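Local coordinates for ParM protein (Staphylococcus aureus, PDB 3JS6) that probably polymerises into actin-like filaments that drive segregation of plasmid DNA, at residues Phe221-Val229 with Phe262-Leu273. Numbering follows the deposited sequence.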
ATOM      1  N   PHE A 221      15.043   6.592  12.590  1.00 43.65           N
ATOM      2  CA  PHE A 221      15.268   5.718  13.738  1.00 45.85           C
ATOM      3  C   PHE A 221      16.627   5.022  13.627  1.00 48.05           C
ATOM      4  O   PHE A 221      17.504   5.201  14.474  1.00 48.73           O
ATOM      5  CB  PHE A 221      14.158   4.658  13.811  1.00 43.34           C
ATOM      6  CG  PHE A 221      14.216   3.786  15.046  1.00 37.27           C
ATOM      7  CD1 PHE A 221      14.096   4.346  16.316  1.00 37.12           C
ATOM      8  CD2 PHE A 221      14.349   2.405  14.930  1.00 40.98           C
ATOM      9  CE1 PHE A 221      14.102   3.543  17.454  1.00 41.59           C
ATOM     10  CE2 PHE A 221      14.357   1.586  16.062  1.00 36.94           C
ATOM     11  CZ  PHE A 221      14.233   2.156  17.328  1.00 32.10           C
ATOM     12  N   TYR A 222      16.773   4.230  12.570  1.00 47.08           N
ATOM     13  CA  TYR A 222      17.980   3.469  12.312  1.00 56.36           C
ATOM     14  C   TYR A 222      19.207   4.361  12.167  1.00 60.19           C
ATOM     15  O   TYR A 222      20.324   3.950  12.494  1.00 63.66           O
ATOM     16  CB  TYR A 222      17.809   2.609  11.048  1.00 49.53           C
ATOM     17  CG  TYR A 222      16.844   1.446  11.196  1.00 57.45           C
ATOM     18  CD1 TYR A 222      15.544   1.526  10.710  1.00 62.60           C
ATOM     19  CD2 TYR A 222      17.241   0.255  11.811  1.00 63.15           C
ATOM     20  CE1 TYR A 222      14.656   0.445  10.828  1.00 65.40           C
ATOM     21  CE2 TYR A 222      16.364  -0.829  11.935  1.00 65.20           C
ATOM     22  CZ  TYR A 222      15.073  -0.725  11.439  1.00 67.33           C
ATOM     23  OH  TYR A 222      14.202  -1.788  11.543  1.00 65.00           O
ATOM     24  N   LYS A 223      19.000   5.577  11.673  1.00 59.45           N
ATOM     25  CA  LYS A 223      20.102   6.520  11.505  1.00 60.61           C
ATOM     26  C   LYS A 223      20.553   7.036  12.858  1.00 58.07           C
ATOM     27  O   LYS A 223      21.749   7.109  13.143  1.00 55.87           O
ATOM     28  CB  LYS A 223      19.668   7.694  10.621  1.00 61.38           C
ATOM     29  CG  LYS A 223      20.174   7.606   9.187  1.00 62.55           C
ATOM     30  CD  LYS A 223      21.477   8.390   8.990  1.00 69.62           C
ATOM     31  CE  LYS A 223      22.617   7.918   9.907  1.00 70.87           C
ATOM     32  NZ  LYS A 223      23.073   6.520   9.649  1.00 64.35           N
ATOM     33  N   ARG A 224      19.585   7.395  13.694  1.00 58.39           N
ATOM     34  CA  ARG A 224      19.881   7.909  15.019  1.00 57.71           C
ATOM     35  C   ARG A 224      20.572   6.816  15.842  1.00 63.91           C
ATOM     36  O   ARG A 224      21.362   7.109  16.737  1.00 66.11           O
ATOM     37  CB  ARG A 224      18.587   8.362  15.697  1.00 57.85           C
ATOM     38  CG  ARG A 224      18.784   9.218  16.938  1.00 63.69           C
ATOM     39  CD  ARG A 224      17.463   9.429  17.672  1.00 64.29           C
ATOM     40  NE  ARG A 224      16.508  10.198  16.879  1.00 71.61           N
ATOM     41  CZ  ARG A 224      16.463  11.527  16.840  1.00 74.06           C
ATOM     42  NH1 ARG A 224      17.322  12.245  17.557  1.00 69.14           N
ATOM     43  NH2 ARG A 224      15.560  12.140  16.080  1.00 71.92           N
ATOM     44  N   ILE A 225      20.286   5.554  15.533  1.00 64.51           N
ATOM     45  CA  ILE A 225      20.908   4.445  16.254  1.00 65.32           C
ATOM     46  C   ILE A 225      22.331   4.224  15.740  1.00 68.24           C
ATOM     47  O   ILE A 225      23.279   4.162  16.528  1.00 67.00           O
ATOM     48  CB  ILE A 225      20.085   3.133  16.106  1.00 61.53           C
ATOM     49  CG1 ILE A 225      18.852   3.193  17.015  1.00 55.41           C
ATOM     50  CG2 ILE A 225      20.941   1.921  16.463  1.00 57.65           C
ATOM     51  CD1 ILE A 225      17.921   2.020  16.852  1.00 56.00           C
ATOM     52  N   ALA A 226      22.470   4.115  14.419  1.00 68.36           N
ATOM     53  CA  ALA A 226      23.769   3.906  13.782  1.00 68.53           C
ATOM     54  C   ALA A 226      24.776   4.981  14.182  1.00 68.13           C
ATOM     55  O   ALA A 226      25.988   4.754  14.149  1.00 67.85           O
ATOM     56  CB  ALA A 226      23.610   3.886  12.267  1.00 66.52           C
ATOM     57  N   SER A 227      24.269   6.150  14.558  1.00 66.73           N
ATOM     58  CA  SER A 227      25.127   7.254  14.965  1.00 70.92           C
ATOM     59  C   SER A 227      25.705   7.049  16.367  1.00 68.09           C
ATOM     60  O   SER A 227      26.923   7.086  16.552  1.00 69.20           O
ATOM     61  CB  SER A 227      24.353   8.577  14.904  1.00 72.78           C
ATOM     62  OG  SER A 227      23.278   8.595  15.830  1.00 77.98           O
ATOM     63  N   HIS A 228      24.837   6.836  17.352  1.00 66.24           N
ATOM     64  CA  HIS A 228      25.288   6.630  18.724  1.00 68.82           C
ATOM     65  C   HIS A 228      26.305   5.491  18.798  1.00 68.95           C
ATOM     66  O   HIS A 228      27.273   5.559  19.558  1.00 64.21           O
ATOM     67  CB  HIS A 228      24.091   6.340  19.633  1.00 68.69           C
ATOM     68  CG  HIS A 228      23.180   7.514  19.816  1.00 72.20           C
ATOM     69  ND1 HIS A 228      22.748   8.292  18.762  1.00 72.63           N
ATOM     70  CD2 HIS A 228      22.607   8.036  20.927  1.00 71.80           C
ATOM     71  CE1 HIS A 228      21.949   9.241  19.216  1.00 73.68           C
ATOM     72  NE2 HIS A 228      21.846   9.107  20.526  1.00 74.91           N
ATOM     73  N   VAL A 229      26.086   4.455  17.991  1.00 67.91           N
ATOM     74  CA  VAL A 229      26.980   3.304  17.946  1.00 68.06           C
ATOM     75  C   VAL A 229      28.284   3.664  17.223  1.00 68.85           C
ATOM     76  O   VAL A 229      29.239   2.886  17.228  1.00 67.44           O
ATOM     77  CB  VAL A 229      26.311   2.098  17.230  1.00 63.54           C
ATOM     78  CG1 VAL A 229      27.265   0.923  17.177  1.00 59.33           C
ATOM     79  CG2 VAL A 229      25.037   1.699  17.961  1.00 60.51           C
ATOM     80  N   PHE A 262      24.028  -3.775  19.756  1.00 58.53           N
ATOM     81  CA  PHE A 262      23.563  -2.407  19.971  1.00 55.92           C
ATOM     82  C   PHE A 262      22.246  -2.362  20.735  1.00 57.82           C
ATOM     83  O   PHE A 262      21.524  -1.360  20.689  1.00 55.82           O
ATOM     84  CB  PHE A 262      23.390  -1.686  18.632  1.00 58.93           C
ATOM     85  CG  PHE A 262      22.509  -2.416  17.655  1.00 58.23           C
ATOM     86  CD1 PHE A 262      23.030  -3.410  16.837  1.00 56.14           C
ATOM     87  CD2 PHE A 262      21.158  -2.107  17.554  1.00 57.15           C
ATOM     88  CE1 PHE A 262      22.219  -4.087  15.926  1.00 57.87           C
ATOM     89  CE2 PHE A 262      20.338  -2.777  16.650  1.00 54.04           C
ATOM     90  CZ  PHE A 262      20.869  -3.769  15.834  1.00 55.59           C
ATOM     91  N   LYS A 263      21.947  -3.444  21.449  1.00 52.91           N
ATOM     92  CA  LYS A 263      20.717  -3.551  22.220  1.00 53.92           C
ATOM     93  C   LYS A 263      20.388  -2.323  23.068  1.00 56.81           C
ATOM     94  O   LYS A 263      19.231  -1.892  23.128  1.00 55.68           O
ATOM     95  CB  LYS A 263      20.776  -4.785  23.124  1.00 54.80           C
ATOM     96  CG  LYS A 263      19.502  -5.020  23.925  1.00 59.07           C
ATOM     97  CD  LYS A 263      19.676  -4.673  25.401  1.00 62.33           C
ATOM     98  CE  LYS A 263      20.642  -5.636  26.091  1.00 64.70           C
ATOM     99  NZ  LYS A 263      20.678  -5.433  27.570  1.00 66.03           N
ATOM    100  N   ASP A 264      21.406  -1.767  23.715  1.00 53.48           N
ATOM    101  CA  ASP A 264      21.251  -0.606  24.590  1.00 57.03           C
ATOM    102  C   ASP A 264      20.785   0.632  23.828  1.00 53.14           C
ATOM    103  O   ASP A 264      19.885   1.361  24.268  1.00 50.36           O
ATOM    104  CB  ASP A 264      22.590  -0.306  25.273  1.00 65.59           C
ATOM    105  CG  ASP A 264      22.430   0.491  26.547  1.00 70.01           C
ATOM    106  OD1 ASP A 264      21.568   1.399  26.586  1.00 76.35           O
ATOM    107  OD2 ASP A 264      23.181   0.214  27.508  1.00 75.55           O
ATOM    108  N   GLU A 265      21.418   0.867  22.685  1.00 53.06           N
ATOM    109  CA  GLU A 265      21.093   2.005  21.849  1.00 52.97           C
ATOM    110  C   GLU A 265      19.648   1.886  21.396  1.00 55.55           C
ATOM    111  O   GLU A 265      18.840   2.795  21.617  1.00 52.72           O
ATOM    112  CB  GLU A 265      22.020   2.055  20.631  1.00 54.07           C
ATOM    113  CG  GLU A 265      23.433   2.585  20.917  1.00 62.59           C
ATOM    114  CD  GLU A 265      24.361   1.547  21.536  1.00 65.48           C
ATOM    115  OE1 GLU A 265      24.077   1.057  22.653  1.00 60.94           O
ATOM    116  OE2 GLU A 265      25.384   1.220  20.896  1.00 67.12           O
ATOM    117  N   PHE A 266      19.331   0.752  20.776  1.00 52.94           N
ATOM    118  CA  PHE A 266      17.988   0.493  20.287  1.00 52.17           C
ATOM    119  C   PHE A 266      16.943   0.933  21.299  1.00 47.09           C
ATOM    120  O   PHE A 266      16.184   1.863  21.043  1.00 51.73           O
ATOM    121  CB  PHE A 266      17.808  -0.992  19.985  1.00 47.28           C
ATOM    122  CG  PHE A 266      16.471  -1.324  19.402  1.00 46.71           C
ATOM    123  CD1 PHE A 266      16.283  -1.331  18.025  1.00 43.95           C
ATOM    124  CD2 PHE A 266      15.387  -1.599  20.234  1.00 47.04           C
ATOM    125  CE1 PHE A 266      15.036  -1.607  17.486  1.00 47.78           C
ATOM    126  CE2 PHE A 266      14.136  -1.872  19.707  1.00 43.16           C
ATOM    127  CZ  PHE A 266      13.960  -1.877  18.329  1.00 34.57           C
ATOM    128  N   TYR A 267      16.917   0.278  22.454  1.00 48.75           N
ATOM    129  CA  TYR A 267      15.941   0.598  23.487  1.00 51.04           C
ATOM    130  C   TYR A 267      15.912   2.068  23.865  1.00 56.05           C
ATOM    131  O   TYR A 267      14.876   2.580  24.286  1.00 58.15           O
ATOM    132  CB  TYR A 267      16.178  -0.241  24.744  1.00 54.76           C
ATOM    133  CG  TYR A 267      15.922  -1.726  24.571  1.00 61.29           C
ATOM    134  CD1 TYR A 267      15.708  -2.549  25.679  1.00 66.63           C
ATOM    135  CD2 TYR A 267      15.920  -2.312  23.309  1.00 61.07           C
ATOM    136  CE1 TYR A 267      15.498  -3.920  25.529  1.00 65.75           C
ATOM    137  CE2 TYR A 267      15.713  -3.678  23.146  1.00 64.20           C
ATOM    138  CZ  TYR A 267      15.505  -4.476  24.256  1.00 68.30           C
ATOM    139  OH  TYR A 267      15.329  -5.831  24.090  1.00 73.41           O
ATOM    140  N   LYS A 268      17.042   2.749  23.716  1.00 57.77           N
ATOM    141  CA  LYS A 268      17.108   4.167  24.060  1.00 60.28           C
ATOM    142  C   LYS A 268      16.435   5.031  23.004  1.00 57.24           C
ATOM    143  O   LYS A 268      15.628   5.907  23.322  1.00 52.62           O
ATOM    144  CB  LYS A 268      18.567   4.595  24.253  1.00 66.15           C
ATOM    145  CG  LYS A 268      18.999   4.763  25.723  1.00 67.21           C
ATOM    146  CD  LYS A 268      18.322   3.778  26.687  1.00 69.23           C
ATOM    147  CE  LYS A 268      16.966   4.309  27.186  1.00 69.39           C
ATOM    148  NZ  LYS A 268      16.298   3.404  28.174  1.00 63.23           N
ATOM    149  N   GLU A 269      16.767   4.784  21.745  1.00 55.86           N
ATOM    150  CA  GLU A 269      16.164   5.534  20.660  1.00 54.71           C
ATOM    151  C   GLU A 269      14.656   5.265  20.653  1.00 57.39           C
ATOM    152  O   GLU A 269      13.850   6.193  20.617  1.00 52.60           O
ATOM    153  CB  GLU A 269      16.775   5.101  19.330  1.00 59.46           C
ATOM    154  CG  GLU A 269      17.392   6.232  18.513  1.00 69.34           C
ATOM    155  CD  GLU A 269      18.628   6.844  19.169  1.00 71.54           C
ATOM    156  OE1 GLU A 269      18.492   7.516  20.215  1.00 72.74           O
ATOM    157  OE2 GLU A 269      19.743   6.648  18.636  1.00 74.70           O
ATOM    158  N   GLN A 270      14.276   3.991  20.700  1.00 57.08           N
ATOM    159  CA  GLN A 270      12.864   3.622  20.680  1.00 53.94           C
ATOM    160  C   GLN A 270      12.122   4.149  21.912  1.00 52.37           C
ATOM    161  O   GLN A 270      10.937   4.462  21.851  1.00 49.33           O
ATOM    162  CB  GLN A 270      12.706   2.099  20.591  1.00 52.32           C
ATOM    163  CG  GLN A 270      12.710   1.396  21.944  1.00 57.53           C
ATOM    164  CD  GLN A 270      11.510   0.475  22.136  1.00 59.79           C
ATOM    165  OE1 GLN A 270      11.060   0.255  23.267  1.00 54.08           O
ATOM    166  NE2 GLN A 270      10.995  -0.072  21.038  1.00 52.69           N
ATOM    167  N   ASP A 271      12.815   4.244  23.037  1.00 51.92           N
ATOM    168  CA  ASP A 271      12.184   4.744  24.251  1.00 51.90           C
ATOM    169  C   ASP A 271      11.690   6.165  24.048  1.00 49.46           C
ATOM    170  O   ASP A 271      10.597   6.532  24.498  1.00 49.13           O
ATOM    171  CB  ASP A 271      13.175   4.721  25.406  1.00 60.99           C
ATOM    172  CG  ASP A 271      12.833   3.674  26.434  1.00 67.49           C
ATOM    173  OD1 ASP A 271      12.780   2.478  26.069  1.00 63.85           O
ATOM    174  OD2 ASP A 271      12.616   4.055  27.606  1.00 73.23           O
ATOM    175  N   SER A 272      12.512   6.964  23.373  1.00 45.08           N
ATOM    176  CA  SER A 272      12.182   8.358  23.104  1.00 47.20           C
ATOM    177  C   SER A 272      11.136   8.495  21.997  1.00 40.44           C
ATOM    178  O   SER A 272      10.283   9.375  22.044  1.00 40.59           O
ATOM    179  CB  SER A 272      13.447   9.129  22.723  1.00 47.55           C
ATOM    180  OG  SER A 272      14.215   8.413  21.766  1.00 60.62           O
ATOM    181  N   LEU A 273      11.220   7.629  20.996  1.00 41.67           N
ATOM    182  CA  LEU A 273      10.266   7.662  19.901  1.00 43.39           C
ATOM    183  C   LEU A 273       8.872   7.400  20.474  1.00 42.83           C
ATOM    184  O   LEU A 273       7.932   8.157  20.221  1.00 39.12           O
ATOM    185  CB  LEU A 273      10.640   6.600  18.867  1.00 38.75           C
ATOM    186  CG  LEU A 273       9.921   6.568  17.517  1.00 51.97           C
ATOM    187  CD1 LEU A 273      10.825   5.908  16.494  1.00 51.75           C
ATOM    188  CD2 LEU A 273       8.605   5.820  17.625  1.00 49.14           C
TER
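Helix 221-228 and helix 263-273 run broadly antiparallel, their axes 9.4 Å apart at closest approach and 136° between their directions, and the CA atoms of Ile225 and Glu265 come nearest. Interdigitation of side chains from two such helices is well illustrated by Phe221, a knob in the hole formed by Phe266, Glu269, Gln270 and Leu273. Its ring reaches across to the second helix because chi1, at -174°, swings CG to the side opposite the backbone N. There it turns an edge toward the face of Phe266, an offset edge-to-face pair with planes at 82°. Phe221 CE2 comes within 3.6 Å of Phe266 CE1. The same rim meets the backbone at Gln270 N, and Leu273 CD1 lies 3.6 Å from Phe221 CD1. Ile225 CD1 lies over one face of the Phe221 ring, toward its rim, and also touches Phe266. A reciprocal knob comes from Glu269, set among Phe221, Arg224, Ile225 and His228. Its CB packs on Ile225 CG1 at 3.6 Å, while the chain bends at chi2 and brings OE2 over the centre of the His228 imidazole face, 3.4 Å above the plane. Glu269 CD also packs against Arg224 CD at 3.2 Å. Farther along, Val229 CG2 rests 3.8 Å from Phe262 CB and also meets the side chain of Glu265. Ile303 of helix 301-311 packs against both Phe221 and Phe266, and Ser307 hydrogen-bonds the amide oxygen of Gln270. Reciprocal knobs-into-holes packing thus joins two helices far from the centre of the chain, within the MreB-like C-terminal half of this actin-fold protein.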